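Local coordinates for Mlr6093 protein (Mesorhizobium loti, PDB 2QJ8) that probably acts as a zinc-dependent hydrolase of the succinylglutamate desuccinylase/aspartoacylase family, cleaving linear amide or ester bonds, at residues N107-P111 with D188-T193. Residue numbers count along the deposited sequence, not the author numbering.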
loop_
_atom_site.group_PDB
_atom_site.type_symbol
_atom_site.label_atom_id
_atom_site.label_comp_id
_atom_site.label_asym_id
_atom_site.label_seq_id
_atom_site.Cartn_x
_atom_site.Cartn_y
_atom_site.Cartn_z
ATOM N N ASN A 107 -16.200 4.634 11.755
ATOM C CA ASN A 107 -17.040 3.446 11.786
ATOM C C ASN A 107 -17.347 3.001 13.218
ATOM O O ASN A 107 -18.528 2.778 13.523
ATOM C CB ASN A 107 -16.394 2.323 10.961
ATOM C CG ASN A 107 -17.278 1.094 10.822
ATOM O OD1 ASN A 107 -17.441 0.317 11.765
ATOM N ND2 ASN A 107 -17.798 0.877 9.617
ATOM N N ARG A 108 -16.334 2.934 14.097
ATOM C CA ARG A 108 -16.597 2.478 15.479
ATOM C C ARG A 108 -17.375 3.463 16.349
ATOM O O ARG A 108 -17.924 3.045 17.380
ATOM C CB ARG A 108 -15.377 1.921 16.260
ATOM C CG ARG A 108 -14.179 2.815 16.400
ATOM C CD ARG A 108 -13.264 2.485 17.606
ATOM N NE ARG A 108 -11.901 3.017 17.417
ATOM C CZ ARG A 108 -11.521 4.304 17.508
ATOM N NH1 ARG A 108 -12.383 5.297 17.784
ATOM N NH2 ARG A 108 -10.242 4.617 17.277
ATOM N N VAL A 109 -17.485 4.737 15.942
ATOM C CA VAL A 109 -18.246 5.733 16.740
ATOM C C VAL A 109 -19.749 5.843 16.418
ATOM O O VAL A 109 -20.455 6.521 17.151
ATOM C CB VAL A 109 -17.609 7.138 16.693
ATOM C CG1 VAL A 109 -16.113 7.045 17.025
ATOM C CG2 VAL A 109 -17.846 7.797 15.372
ATOM N N PHE A 110 -20.247 5.190 15.358
ATOM C CA PHE A 110 -21.698 5.217 15.025
ATOM C C PHE A 110 -22.538 4.775 16.219
ATOM O O PHE A 110 -22.122 3.873 16.922
ATOM C CB PHE A 110 -22.066 4.325 13.817
ATOM C CG PHE A 110 -22.035 5.040 12.494
ATOM C CD1 PHE A 110 -20.818 5.359 11.906
ATOM C CD2 PHE A 110 -23.201 5.344 11.830
ATOM C CE1 PHE A 110 -20.749 6.004 10.696
ATOM C CE2 PHE A 110 -23.175 5.974 10.601
ATOM C CZ PHE A 110 -21.937 6.316 10.023
ATOM N N PRO A 111 -23.712 5.409 16.451
ATOM C CA PRO A 111 -24.364 6.452 15.668
ATOM C C PRO A 111 -23.882 7.900 15.942
ATOM O O PRO A 111 -24.550 8.843 15.533
ATOM C CB PRO A 111 -25.830 6.259 16.068
ATOM C CG PRO A 111 -25.716 6.000 17.549
ATOM C CD PRO A 111 -24.465 5.152 17.696
ATOM N N ASP A 188 -18.205 -2.755 17.112
ATOM C CA ASP A 188 -18.626 -1.507 17.731
ATOM C C ASP A 188 -18.942 -0.513 16.639
ATOM O O ASP A 188 -18.354 -0.560 15.560
ATOM C CB ASP A 188 -17.551 -0.920 18.653
ATOM C CG ASP A 188 -17.383 -1.705 19.954
ATOM O OD1 ASP A 188 -18.154 -2.654 20.222
ATOM O OD2 ASP A 188 -16.459 -1.355 20.715
ATOM N N GLY A 189 -19.950 0.305 16.888
ATOM C CA GLY A 189 -20.334 1.313 15.949
ATOM C C GLY A 189 -21.336 0.954 14.865
ATOM O O GLY A 189 -22.498 0.669 15.156
HETATM N N MSE A 190 -20.863 0.935 13.621
HETATM C CA MSE A 190 -21.726 0.739 12.458
HETATM C C MSE A 190 -22.376 -0.643 12.422
HETATM O O MSE A 190 -23.558 -0.761 12.129
HETATM C CB MSE A 190 -20.946 1.001 11.159
HETATM C CG MSE A 190 -21.814 1.331 9.967
HETATM SE SE MSE A 190 -20.821 1.910 8.367
HETATM C CE MSE A 190 -19.740 3.354 9.104
ATOM N N PHE A 191 -21.603 -1.678 12.715
ATOM C CA PHE A 191 -22.139 -3.032 12.696
ATOM C C PHE A 191 -23.253 -3.153 13.717
ATOM O O PHE A 191 -24.364 -3.526 13.368
ATOM C CB PHE A 191 -21.046 -4.071 12.967
ATOM C CG PHE A 191 -21.526 -5.493 12.848
ATOM C CD1 PHE A 191 -22.235 -6.108 13.882
ATOM C CD2 PHE A 191 -21.286 -6.210 11.683
ATOM C CE1 PHE A 191 -22.684 -7.410 13.762
ATOM C CE2 PHE A 191 -21.733 -7.511 11.555
ATOM C CZ PHE A 191 -22.430 -8.115 12.597
ATOM N N ASP A 192 -22.956 -2.839 14.973
ATOM C CA ASP A 192 -23.975 -2.888 16.028
ATOM C C ASP A 192 -25.197 -2.054 15.713
ATOM O O ASP A 192 -26.315 -2.461 15.980
ATOM C CB ASP A 192 -23.413 -2.404 17.362
ATOM C CG ASP A 192 -22.550 -3.439 18.056
ATOM O OD1 ASP A 192 -22.403 -4.576 17.547
ATOM O OD2 ASP A 192 -21.999 -3.093 19.122
ATOM N N THR A 193 -24.977 -0.889 15.128
ATOM C CA THR A 193 -26.074 0.018 14.773
ATOM C C THR A 193 -27.010 -0.553 13.715
ATOM O O THR A 193 -28.202 -0.674 13.941
ATOM C CB THR A 193 -25.503 1.406 14.314
ATOM O OG1 THR A 193 -24.934 2.035 15.461
ATOM C CG2 THR A 193 -26.607 2.300 13.770
HETATM O O HOH W 1 -18.753 -1.349 13.230
#
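In this zinc-carboxypeptidase-like catalytic domain of the aspartoacylase family, a type I beta turn from Asn107 to Phe110 is fitted against the N-terminus of helix 190-197. The turn lies in the loop between helices 89-94 and 118-129. Gly189, the N-cap residue, packs so close against it that its CA is 3.9 Å from Arg108 CA. A side chain could not exist here: a CB would run into Asn107 O and Arg108 CA, and phi/psi of 88/-112 would also jam it against the carbonyl of Asp188. In its place, Gly189 CA makes C-H...O contacts with Asn107 O at 3.4 Å and Phe110 O at 3.3 Å, while Arg108 CA does the same with Asp188 O at 3.5 Å. The first turn of the helix has NH groups to spare, and one is used across the contact: Met190 N donates to Asn107 O at 3.0 Å. A water takes the next, accepting from Phe191 N at 2.9 Å and donating to Asn107 OD1 (2.6 Å) and Asp188 O (2.5 Å), so it bridges loop and helix. Met190, present as selenomethionine, then extends over one face of the Phe110 ring in a Met-aromatic contact, SE standing 4.9 Å from the centroid. Phe110 also packs on Ala123 and Ile126 of helix 118-129, and Met190 touches Phe202 on strand 201-208, which places the pair between that helix and the sheet. One turn further along, Thr193 OG1 lies 3.7 Å from Pro111 N, the nitrogen of the cis Phe110-Pro111 peptide, and donates back to Gly189 O at 2.8 Å.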